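Local coordinates for beta-lactamase Mb2281c (Mycobacterium bovis, PDB 3I7J), which probably hydrolyses an amide or ester bond through a serine nucleophile, as expected of a serine beta-lactamase-family enzyme, at residues 125-130 against 166-171; 5-10 against 27-32; 18-23 against 158-163; 231-236 against 261-266; 45-50 against 74-79. All coordinates share one frame; numbering follows the deposited sequence.

Interaction 1 (125-130 against 166-171); sequences EAVCEP and PSTVSA
Helix 119-131 and the loop 166-171 come closest at Val127 and Thr168, whose CA atoms are 6.6 Å apart, at a place where the helix widens into a pi-type turn over residues 125-128. Thr168 is the residue that reaches across. Its OG1 points at the helix, anti to the backbone N (chi1 -156°), and ends 3.2 Å from Ala126 O; the angle there is poor for a hydrogen bond, so this is close polar packing. The same oxygen lies 4.2 Å from Val127 CA. The link is indirect: a water donates to Thr168 O at 2.9 Å and to Ala126 O at 3.3 Å, joining two backbone carbonyls that cannot bond each other. With 85 Å² buried over both sides, the contact is small, and the water supplies its hydrogen bonding. Asp162 OD1 accepts from the backbone N of both Ser167 and Thr168, which probably helps hold the loop so that Thr168 faces the helix. Thr168 and Val169 also touch Arg48 of helix 42-56, and Ser170 caps the start of helix 171-177, so the loop is lodged between helices 42-56, 119-131 and 153-164 in the helical part of the fold.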
# COMPACT_ATOMS: atom_id res chain seq x y z
N GLU A 125 8.77 -5.62 14.42
CA GLU A 125 9.90 -6.53 14.35
C GLU A 125 10.16 -7.14 12.98
O GLU A 125 11.29 -7.48 12.65
CB GLU A 125 9.74 -7.66 15.37
CG GLU A 125 9.35 -7.19 16.77
CD GLU A 125 9.18 -8.34 17.76
OE1 GLU A 125 9.00 -9.49 17.32
OE2 GLU A 125 9.22 -8.08 18.98
N ALA A 126 9.12 -7.28 12.17
CA ALA A 126 9.31 -7.89 10.86
C ALA A 126 9.58 -6.90 9.73
O ALA A 126 10.21 -7.25 8.73
CB ALA A 126 8.09 -8.74 10.51
N VAL A 127 9.13 -5.67 9.91
CA VAL A 127 9.27 -4.67 8.86
C VAL A 127 9.93 -3.35 9.26
O VAL A 127 10.96 -2.98 8.72
CB VAL A 127 7.88 -4.35 8.27
CG1 VAL A 127 7.99 -3.26 7.22
CG2 VAL A 127 7.27 -5.62 7.68
N CYS A 128 9.31 -2.65 10.21
CA CYS A 128 9.80 -1.36 10.64
C CYS A 128 11.19 -1.34 11.28
O CYS A 128 12.05 -0.56 10.88
CB CYS A 128 8.76 -0.73 11.56
SG CYS A 128 7.18 -0.43 10.73
N GLU A 129 11.40 -2.21 12.26
CA GLU A 129 12.68 -2.28 12.96
C GLU A 129 13.82 -2.64 11.99
O GLU A 129 14.87 -2.00 11.98
CB GLU A 129 12.56 -3.32 14.08
CG GLU A 129 13.63 -3.29 15.15
CD GLU A 129 15.00 -3.66 14.63
OE1 GLU A 129 15.11 -4.63 13.84
OE2 GLU A 129 15.98 -2.98 15.02
N PRO A 130 13.63 -3.67 11.15
CA PRO A 130 14.71 -4.03 10.22
C PRO A 130 15.09 -2.91 9.24
O PRO A 130 16.24 -2.81 8.83
CB PRO A 130 14.16 -5.26 9.50
CG PRO A 130 13.27 -5.89 10.53
CD PRO A 130 12.55 -4.67 11.10
N PRO A 166 13.82 -5.16 -2.91
CA PRO A 166 13.42 -5.99 -1.76
C PRO A 166 14.53 -6.50 -0.86
O PRO A 166 15.51 -7.07 -1.34
CB PRO A 166 12.64 -7.12 -2.42
CG PRO A 166 13.26 -7.22 -3.78
CD PRO A 166 13.37 -5.78 -4.17
N SER A 167 14.38 -6.27 0.43
CA SER A 167 15.35 -6.74 1.41
C SER A 167 14.63 -7.47 2.54
O SER A 167 15.11 -8.49 3.04
CB SER A 167 16.15 -5.59 1.99
OG SER A 167 17.11 -6.08 2.90
N THR A 168 13.49 -6.92 2.94
CA THR A 168 12.69 -7.49 4.01
C THR A 168 12.08 -8.83 3.60
O THR A 168 11.67 -9.62 4.45
CB THR A 168 11.58 -6.50 4.42
OG1 THR A 168 11.17 -6.77 5.76
CG2 THR A 168 10.39 -6.62 3.52
N VAL A 169 12.00 -9.07 2.29
CA VAL A 169 11.49 -10.32 1.74
C VAL A 169 12.37 -10.69 0.55
O VAL A 169 13.14 -9.86 0.06
CB VAL A 169 9.99 -10.21 1.25
CG1 VAL A 169 9.09 -9.84 2.42
CG2 VAL A 169 9.86 -9.21 0.12
N SER A 170 12.27 -11.93 0.08
CA SER A 170 13.06 -12.39 -1.05
C SER A 170 12.58 -11.74 -2.34
O SER A 170 11.44 -11.30 -2.44
CB SER A 170 12.94 -13.90 -1.19
OG SER A 170 11.60 -14.24 -1.50
N ALA A 171 13.47 -11.71 -3.32
CA ALA A 171 13.13 -11.15 -4.62
C ALA A 171 11.92 -11.88 -5.21
O ALA A 171 11.10 -11.27 -5.90
CB ALA A 171 14.33 -11.24 -5.56
O HOH W 1 12.39 -9.19 7.22

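Interaction 2 (5-10 against 27-32); sequences EVLGGW and ATHGDT
His29 lays its imidazole against the short 3-10 turn of residues 5-9, with Leu7 CB over one face of the ring. That carbon sits 4.2 Å from the ring centroid and 27° off the ring normal, which meets the geometry of a CH-pi contact. The histidine gets there because CG is anti to its backbone N (chi1 -174°), extending the ring from strand 24-29 toward the turn; the leucine and histidine side chains lie antiparallel, each reaching beyond the other's end. Leu7 CD2 adds a second touch, 4.0 Å from His29 ND1. Around the rest of the ring the partners are backbone atoms: Glu5 CA lies 3.8 Å from His29 CD2, and Gly8 N is 4.2 Å from His29 CE1, both approaching obliquely. The turn itself is held by its own bonds, among them Gly8 N to Glu5 O at 2.9 Å. Leu7 also packs on Ala15 and Ala17 of strand 15-21 and on Ile263 of helix 256-271, so the contact fastens the N-terminal turn beside an edge strand of the six-stranded antiparallel sheet. The Glu5 carboxylate stays too distant for a salt bridge, its OE1 being 6.4 Å from His29 NE2. Chemically the grip is apolar: 166 Å² is buried, yet His29 ND1 is covered without any polar partner in the model, which probably disfavours a proton there.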
# COMPACT_ATOMS: atom_id res chain seq x y z
N GLU A 5 7.91 20.92 -5.52
CA GLU A 5 7.60 22.27 -5.07
C GLU A 5 6.13 22.62 -5.27
O GLU A 5 5.59 23.47 -4.56
CB GLU A 5 8.49 23.27 -5.80
CG GLU A 5 9.96 23.08 -5.50
CD GLU A 5 10.84 24.08 -6.23
OE1 GLU A 5 10.61 25.30 -6.05
OE2 GLU A 5 11.74 23.66 -6.97
N VAL A 6 5.47 21.95 -6.21
CA VAL A 6 4.07 22.22 -6.45
C VAL A 6 3.25 22.03 -5.17
O VAL A 6 2.11 22.48 -5.09
CB VAL A 6 3.50 21.29 -7.54
CG1 VAL A 6 3.40 19.85 -7.00
CG2 VAL A 6 2.13 21.80 -7.98
N LEU A 7 3.82 21.35 -4.18
CA LEU A 7 3.11 21.11 -2.93
C LEU A 7 2.80 22.41 -2.20
O LEU A 7 1.79 22.52 -1.52
CB LEU A 7 3.94 20.19 -2.02
CG LEU A 7 3.46 18.75 -1.83
CD1 LEU A 7 3.42 18.02 -3.16
CD2 LEU A 7 4.37 18.04 -0.85
N GLY A 8 3.68 23.40 -2.35
CA GLY A 8 3.48 24.68 -1.70
C GLY A 8 2.20 25.37 -2.14
O GLY A 8 1.66 26.20 -1.42
N GLY A 9 1.71 25.01 -3.33
CA GLY A 9 0.50 25.63 -3.83
C GLY A 9 -0.73 24.75 -3.64
O GLY A 9 -1.81 25.10 -4.10
N TRP A 10 -0.56 23.62 -2.96
CA TRP A 10 -1.69 22.71 -2.73
C TRP A 10 -2.62 23.23 -1.65
O TRP A 10 -2.18 23.80 -0.65
CB TRP A 10 -1.18 21.32 -2.33
CG TRP A 10 -0.79 20.45 -3.48
CD1 TRP A 10 -0.41 20.85 -4.73
CD2 TRP A 10 -0.66 19.02 -3.46
NE1 TRP A 10 -0.06 19.77 -5.49
CE2 TRP A 10 -0.20 18.63 -4.74
CE3 TRP A 10 -0.88 18.03 -2.49
CZ2 TRP A 10 0.05 17.29 -5.08
CZ3 TRP A 10 -0.64 16.70 -2.83
CH2 TRP A 10 -0.18 16.34 -4.11
N ALA A 27 14.81 13.57 -3.80
CA ALA A 27 14.28 14.90 -3.52
C ALA A 27 13.22 14.81 -2.43
O ALA A 27 12.58 13.77 -2.27
CB ALA A 27 13.69 15.52 -4.78
N THR A 28 13.05 15.89 -1.68
CA THR A 28 12.03 15.92 -0.64
C THR A 28 11.44 17.31 -0.60
O THR A 28 11.94 18.22 -1.26
CB THR A 28 12.61 15.62 0.77
OG1 THR A 28 13.43 16.71 1.19
CG2 THR A 28 13.44 14.34 0.75
N HIS A 29 10.37 17.45 0.16
CA HIS A 29 9.70 18.73 0.32
C HIS A 29 8.86 18.62 1.58
O HIS A 29 8.30 17.56 1.86
CB HIS A 29 8.80 19.04 -0.88
CG HIS A 29 8.20 20.41 -0.83
ND1 HIS A 29 7.17 20.74 0.02
CD2 HIS A 29 8.52 21.55 -1.49
CE1 HIS A 29 6.89 22.02 -0.11
NE2 HIS A 29 7.69 22.54 -1.03
N GLY A 30 8.79 19.70 2.35
CA GLY A 30 8.01 19.69 3.57
C GLY A 30 8.76 19.05 4.72
O GLY A 30 9.95 18.74 4.61
N ASP A 31 8.07 18.83 5.84
CA ASP A 31 8.71 18.22 7.00
C ASP A 31 8.60 16.70 6.93
O ASP A 31 7.56 16.12 7.26
CB ASP A 31 8.06 18.76 8.28
CG ASP A 31 8.79 18.31 9.53
OD1 ASP A 31 9.81 17.60 9.40
OD2 ASP A 31 8.33 18.67 10.63
N THR A 32 9.68 16.06 6.51
CA THR A 32 9.72 14.60 6.38
C THR A 32 9.75 13.88 7.74
O THR A 32 9.68 12.65 7.80
CB THR A 32 10.93 14.15 5.53
OG1 THR A 32 12.15 14.56 6.17
CG2 THR A 32 10.87 14.78 4.15

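Interaction 3 (18-23 against 158-163); sequences AVIGPA and VFAGDL
Helix-on-sheet packing of the alpha/beta domain of the serine beta-lactamase fold is seen here, with helix 153-164 lying against strand 15-21 of the six-stranded antiparallel sheet. One strand residue, Ile20, carries the contact, and its two branches divide the work. CG1 is anti to the carbonyl carbon (chi1 -56°) and meets Ala160 CB at 4.2 Å, while CG2 is directed to the helix backbone and comes to 4.3 Å from Gly161 N. Both are ordinary van der Waals separations, one a methylene-to-methyl touch and the other a methyl against a backbone N. Ala160 and Gly161, both small, let the isoleucine come up to the helix backbone itself, and most of the 105 Å² buried belongs to Ile20 and Ala160. Ile20 also touches Ala157, one turn earlier in the helix. On the other side of helix 153-164, Phe159 packs on helices 42-56 and 119-131, and Asp162 forms a salt bridge with Arg48; the helix is therefore sandwiched between the sheet and the helical region. Past the end of the strand a water spans the gap between the two segments: it donates to Gly161 O at 2.9 Å and, more weakly, to Pro22 O at 3.4 Å.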
# COMPACT_ATOMS: atom_id res chain seq x y z
N ALA A 18 8.55 12.86 -0.97
CA ALA A 18 9.88 12.41 -1.29
C ALA A 18 9.88 11.54 -2.54
O ALA A 18 8.96 10.75 -2.77
CB ALA A 18 10.46 11.62 -0.12
N VAL A 19 10.91 11.71 -3.36
CA VAL A 19 11.08 10.90 -4.55
C VAL A 19 12.22 9.97 -4.17
O VAL A 19 13.26 10.41 -3.69
CB VAL A 19 11.52 11.73 -5.77
CG1 VAL A 19 11.73 10.80 -6.97
CG2 VAL A 19 10.48 12.79 -6.10
N ILE A 20 12.00 8.67 -4.36
CA ILE A 20 13.00 7.67 -4.02
C ILE A 20 13.43 6.87 -5.25
O ILE A 20 12.61 6.53 -6.11
CB ILE A 20 12.47 6.66 -2.96
CG1 ILE A 20 12.00 7.42 -1.71
CG2 ILE A 20 13.54 5.65 -2.58
CD1 ILE A 20 10.65 8.11 -1.88
N GLY A 21 14.72 6.59 -5.32
CA GLY A 21 15.27 5.81 -6.41
C GLY A 21 16.03 4.68 -5.74
O GLY A 21 16.16 4.69 -4.51
N PRO A 22 16.53 3.70 -6.50
CA PRO A 22 17.28 2.58 -5.91
C PRO A 22 18.51 3.01 -5.10
O PRO A 22 18.97 2.28 -4.22
CB PRO A 22 17.63 1.73 -7.13
CG PRO A 22 17.74 2.76 -8.23
CD PRO A 22 16.55 3.64 -7.97
N ALA A 23 19.03 4.20 -5.39
CA ALA A 23 20.20 4.71 -4.68
C ALA A 23 19.83 5.52 -3.44
O ALA A 23 20.68 5.79 -2.60
CB ALA A 23 21.05 5.57 -5.62
N VAL A 158 12.11 5.13 3.27
CA VAL A 158 12.92 3.94 3.51
C VAL A 158 12.12 2.72 3.05
O VAL A 158 12.66 1.81 2.41
CB VAL A 158 13.25 3.79 5.02
CG1 VAL A 158 13.98 2.47 5.27
CG2 VAL A 158 14.11 4.96 5.49
N PHE A 159 10.82 2.71 3.36
CA PHE A 159 9.95 1.60 2.97
C PHE A 159 9.93 1.48 1.45
O PHE A 159 10.09 0.39 0.90
CB PHE A 159 8.53 1.81 3.50
CG PHE A 159 7.63 0.62 3.32
CD1 PHE A 159 7.92 -0.60 3.94
CD2 PHE A 159 6.50 0.71 2.52
CE1 PHE A 159 7.10 -1.71 3.76
CE2 PHE A 159 5.67 -0.40 2.34
CZ PHE A 159 5.97 -1.62 2.97
N ALA A 160 9.76 2.62 0.77
CA ALA A 160 9.73 2.64 -0.69
C ALA A 160 11.03 2.03 -1.23
O ALA A 160 11.03 1.43 -2.31
CB ALA A 160 9.58 4.08 -1.20
N GLY A 161 12.11 2.18 -0.48
CA GLY A 161 13.38 1.62 -0.90
C GLY A 161 13.30 0.10 -0.93
O GLY A 161 13.84 -0.56 -1.82
N ASP A 162 12.61 -0.46 0.06
CA ASP A 162 12.45 -1.90 0.16
C ASP A 162 11.55 -2.40 -0.96
O ASP A 162 11.67 -3.54 -1.42
CB ASP A 162 11.86 -2.26 1.52
CG ASP A 162 11.93 -3.73 1.82
OD1 ASP A 162 13.06 -4.25 1.95
OD2 ASP A 162 10.88 -4.38 1.93
N LEU A 163 10.63 -1.55 -1.42
CA LEU A 163 9.71 -1.93 -2.49
C LEU A 163 10.38 -1.84 -3.87
O LEU A 163 9.92 -2.43 -4.84
CB LEU A 163 8.47 -1.03 -2.46
CG LEU A 163 7.63 -1.11 -1.19
CD1 LEU A 163 6.42 -0.17 -1.28
CD2 LEU A 163 7.17 -2.55 -0.99
O HOH W 2 16.09 0.85 -3.10

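Interaction 4 (231-236 against 261-266)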
# COMPACT_ATOMS: atom_id res chain seq x y z
N GLY A 231 -5.56 11.43 2.65
CA GLY A 231 -4.85 12.28 1.71
C GLY A 231 -3.37 12.00 1.56
O GLY A 231 -2.56 12.93 1.47
N GLY A 232 -3.01 10.72 1.52
CA GLY A 232 -1.62 10.34 1.36
C GLY A 232 -1.54 9.16 0.41
O GLY A 232 -2.53 8.48 0.19
N PHE A 233 -0.37 8.92 -0.17
CA PHE A 233 -0.23 7.80 -1.08
C PHE A 233 1.22 7.40 -1.32
O PHE A 233 2.16 8.14 -1.00
CB PHE A 233 -0.91 8.10 -2.43
CG PHE A 233 -0.16 9.08 -3.31
CD1 PHE A 233 1.04 8.72 -3.94
CD2 PHE A 233 -0.67 10.36 -3.53
CE1 PHE A 233 1.71 9.63 -4.78
CE2 PHE A 233 -0.01 11.26 -4.36
CZ PHE A 233 1.18 10.90 -4.99
N ILE A 234 1.40 6.22 -1.90
CA ILE A 234 2.72 5.75 -2.24
C ILE A 234 2.62 4.86 -3.47
O ILE A 234 1.77 3.98 -3.55
CB ILE A 234 3.36 4.94 -1.09
CG1 ILE A 234 4.71 4.36 -1.55
CG2 ILE A 234 2.44 3.79 -0.64
CD1 ILE A 234 5.51 3.68 -0.43
N TRP A 235 3.46 5.14 -4.45
CA TRP A 235 3.52 4.30 -5.63
C TRP A 235 4.97 4.06 -5.96
O TRP A 235 5.84 4.88 -5.66
CB TRP A 235 2.74 4.88 -6.83
CG TRP A 235 3.14 6.24 -7.37
CD1 TRP A 235 2.38 7.37 -7.36
CD2 TRP A 235 4.33 6.56 -8.11
NE1 TRP A 235 3.01 8.38 -8.05
CE2 TRP A 235 4.21 7.91 -8.52
CE3 TRP A 235 5.48 5.85 -8.47
CZ2 TRP A 235 5.20 8.56 -9.27
CZ3 TRP A 235 6.46 6.49 -9.21
CH2 TRP A 235 6.32 7.83 -9.61
N VAL A 236 5.21 2.89 -6.53
CA VAL A 236 6.54 2.44 -6.92
C VAL A 236 6.37 2.01 -8.36
O VAL A 236 5.50 1.20 -8.65
CB VAL A 236 6.96 1.22 -6.07
CG1 VAL A 236 8.40 0.83 -6.39
CG2 VAL A 236 6.80 1.54 -4.59
N PRO A 261 -2.25 13.05 -10.00
CA PRO A 261 -1.70 12.55 -11.27
C PRO A 261 -0.66 13.52 -11.84
O PRO A 261 0.36 13.10 -12.40
CB PRO A 261 -2.94 12.45 -12.16
CG PRO A 261 -4.05 12.19 -11.16
CD PRO A 261 -3.71 13.15 -10.06
N ALA A 262 -0.91 14.81 -11.68
CA ALA A 262 -0.01 15.84 -12.18
C ALA A 262 1.36 15.80 -11.53
O ALA A 262 2.38 15.89 -12.22
CB ALA A 262 -0.63 17.23 -12.00
N ILE A 263 1.41 15.66 -10.21
CA ILE A 263 2.71 15.62 -9.54
C ILE A 263 3.43 14.32 -9.88
O ILE A 263 4.66 14.28 -9.93
CB ILE A 263 2.58 15.79 -8.01
CG1 ILE A 263 3.97 15.98 -7.41
CG2 ILE A 263 1.88 14.59 -7.39
CD1 ILE A 263 3.94 16.30 -5.93
N SER A 264 2.66 13.27 -10.14
CA SER A 264 3.24 11.98 -10.49
C SER A 264 3.95 12.05 -11.84
O SER A 264 5.09 11.60 -11.97
CB SER A 264 2.15 10.91 -10.53
OG SER A 264 1.63 10.67 -9.23
N ASP A 265 3.29 12.63 -12.83
CA ASP A 265 3.91 12.73 -14.15
C ASP A 265 5.06 13.73 -14.13
O ASP A 265 6.03 13.58 -14.88
CB ASP A 265 2.87 13.10 -15.22
CG ASP A 265 1.85 11.99 -15.43
OD1 ASP A 265 2.25 10.80 -15.40
OD2 ASP A 265 0.66 12.30 -15.63
N ALA A 266 4.95 14.74 -13.27
CA ALA A 266 6.01 15.74 -13.14
C ALA A 266 7.24 15.04 -12.57
O ALA A 266 8.36 15.24 -13.04
CB ALA A 266 5.57 16.88 -12.22
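Ser264 OG takes a hydrogen bond from Trp235 NE1 at 2.9 Å, with an N-H...O angle of 152°, and the same hydroxyl is hydrogen-bonded to Trp260 O in the preceding turn of its helix. The indole N-H meets the oxygen slightly off its plane, by 19°. Trp235 adopts chi1 59°, with CG between its backbone N and carbonyl carbon, which sends the indole off strand 232-237 toward helix 256-271. The Ser264 methylene follows its oxygen to the rim of the indole: CB is 3.6 Å from Trp235 NE1 and 4.1 Å from Trp235 CZ2. Beside this polar link Phe233, two residues back on the same sheet face, brings CZ to 4.5 Å from Ile263 CG2, the methyl lying at the ring edge near its plane. The axes of strand 232-236 and helix 261-266 come within 11.7 Å at closest, a gap that the long aromatic side chains span. Phe233 also meets Trp260 edge-to-face, while Leu244 packs on both Phe233 and Trp235. Every touching residue is buried, so the chemistry implies that within an otherwise apolar layer the serine oxygen satisfies the indole N-H, and its hydroxyl in turn bonds to Trp260 O.

Interaction 5 (45-50 against 74-79); sequences LVARAA and HLLAHT
Leu76 CD2 fits over Ala47 and Ala50, one turn apart, where the end of helix 72-76 packs against helix 42-56. This one methyl group is the tight part, reaching 3.9 Å from Ala47 CA and 3.9 Å from Ala50 CB. A chi1 of -75° swings the leucine CG to the side of the backbone N, so that although its CB does not point at the other helix, its end does. The backbones come close because both partners on helix 42-56 are alanines, the CA atoms of Ala47 and Leu76 being 6.6 Å apart. Ala47 lies near, without touching, an SxxK-like pattern resembling that of serine beta-lactamases. Beyond this patch the segments diverge. His74, partly exposed, is turned off to bond Thr71, and the chain leaves the helix through a Schellman motif at His78, with a hydrogen bond from Thr79 N to His74 O at 2.8 Å. The His78 ring goes to aromatic neighbours instead, among them Tyr99, Phe104 and Trp200. Leu107 of helix 101-115 touches both Ala50 and Leu76, adding a third helix to the cluster. The same Leu76 CD2 also stands 4.1 Å from Ala47 CB.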
# COMPACT_ATOMS: atom_id res chain seq x y z
N LEU A 45 2.08 -1.71 4.47
CA LEU A 45 2.93 -2.07 5.60
C LEU A 45 2.49 -3.42 6.17
O LEU A 45 3.32 -4.29 6.44
CB LEU A 45 2.84 -0.99 6.69
CG LEU A 45 3.33 0.42 6.34
CD1 LEU A 45 3.10 1.35 7.52
CD2 LEU A 45 4.82 0.40 5.98
N VAL A 46 1.19 -3.58 6.36
CA VAL A 46 0.66 -4.83 6.89
C VAL A 46 0.89 -5.95 5.89
O VAL A 46 1.23 -7.07 6.27
CB VAL A 46 -0.86 -4.70 7.19
CG1 VAL A 46 -1.44 -6.05 7.61
CG2 VAL A 46 -1.08 -3.67 8.30
N ALA A 47 0.72 -5.65 4.61
CA ALA A 47 0.93 -6.65 3.56
C ALA A 47 2.37 -7.14 3.57
O ALA A 47 2.63 -8.34 3.42
CB ALA A 47 0.61 -6.05 2.20
N ARG A 48 3.32 -6.23 3.75
CA ARG A 48 4.72 -6.63 3.77
C ARG A 48 5.00 -7.49 4.99
O ARG A 48 5.82 -8.41 4.95
CB ARG A 48 5.64 -5.41 3.77
CG ARG A 48 7.09 -5.74 3.46
CD ARG A 48 7.21 -6.36 2.09
NE ARG A 48 8.37 -5.87 1.36
CZ ARG A 48 8.52 -6.00 0.05
NH1 ARG A 48 9.61 -5.54 -0.54
NH2 ARG A 48 7.57 -6.59 -0.67
N ALA A 49 4.32 -7.18 6.09
CA ALA A 49 4.47 -7.95 7.32
C ALA A 49 3.92 -9.36 7.09
O ALA A 49 4.51 -10.35 7.55
CB ALA A 49 3.72 -7.27 8.46
N ALA A 50 2.80 -9.46 6.38
CA ALA A 50 2.20 -10.77 6.08
C ALA A 50 3.09 -11.57 5.12
O ALA A 50 3.11 -12.80 5.16
CB ALA A 50 0.80 -10.59 5.48
N HIS A 74 -6.21 -14.67 -0.45
CA HIS A 74 -7.47 -14.00 -0.77
C HIS A 74 -7.61 -12.74 0.07
O HIS A 74 -8.14 -11.73 -0.39
CB HIS A 74 -8.70 -14.88 -0.48
CG HIS A 74 -8.80 -16.10 -1.34
ND1 HIS A 74 -8.06 -17.24 -1.12
CD2 HIS A 74 -9.61 -16.38 -2.40
CE1 HIS A 74 -8.40 -18.17 -1.99
NE2 HIS A 74 -9.34 -17.68 -2.78
N LEU A 75 -7.16 -12.81 1.32
CA LEU A 75 -7.26 -11.66 2.20
C LEU A 75 -6.36 -10.53 1.70
O LEU A 75 -6.78 -9.37 1.66
CB LEU A 75 -6.90 -12.05 3.62
CG LEU A 75 -7.85 -13.11 4.20
CD1 LEU A 75 -7.33 -13.57 5.56
CD2 LEU A 75 -9.25 -12.51 4.34
N LEU A 76 -5.14 -10.87 1.31
CA LEU A 76 -4.18 -9.89 0.81
C LEU A 76 -4.62 -9.23 -0.50
O LEU A 76 -4.36 -8.04 -0.71
CB LEU A 76 -2.82 -10.57 0.59
CG LEU A 76 -2.00 -10.89 1.85
CD1 LEU A 76 -0.89 -11.89 1.55
CD2 LEU A 76 -1.43 -9.59 2.39
N ALA A 77 -5.28 -10.00 -1.35
CA ALA A 77 -5.73 -9.53 -2.65
C ALA A 77 -7.19 -9.05 -2.69
O ALA A 77 -7.70 -8.72 -3.76
CB ALA A 77 -5.52 -10.62 -3.70
N HIS A 78 -7.85 -9.03 -1.54
CA HIS A 78 -9.24 -8.58 -1.46
C HIS A 78 -10.19 -9.44 -2.29
O HIS A 78 -11.05 -8.91 -3.00
CB HIS A 78 -9.36 -7.11 -1.89
CG HIS A 78 -8.48 -6.19 -1.10
ND1 HIS A 78 -8.70 -5.89 0.22
CD2 HIS A 78 -7.33 -5.55 -1.44
CE1 HIS A 78 -7.74 -5.11 0.67
NE2 HIS A 78 -6.89 -4.89 -0.32
N THR A 79 -10.04 -10.76 -2.22
CA THR A 79 -10.93 -11.64 -2.96
C THR A 79 -11.58 -12.67 -2.04
O THR A 79 -12.15 -13.65 -2.51
CB THR A 79 -10.18 -12.41 -4.09
OG1 THR A 79 -9.19 -13.27 -3.53
CG2 THR A 79 -9.52 -11.44 -5.06

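From the N terminus, interaction 2 closes first, a short loop that folds the opening turn back onto edge strand 24-29. Interaction 3 begins inside that loop, on neighbouring strand 15-21, and therefore crosses it before running on to helix 153-164. Within the long loop of interaction 3 lies interaction 5, wholly nested, joining helices 42-56 and 72-76. Interaction 1 starts inside the same loop and ends just past it, so these two cross as well, meeting through Asp162. Interaction 4 comes last, in series, and ties the sheet to the C-terminal helix, where Ile263 touches the turn of interaction 2. Interactions 3 and 4 approach the sheet from opposite faces, while 1 and 5 meet through Arg48 and Val127.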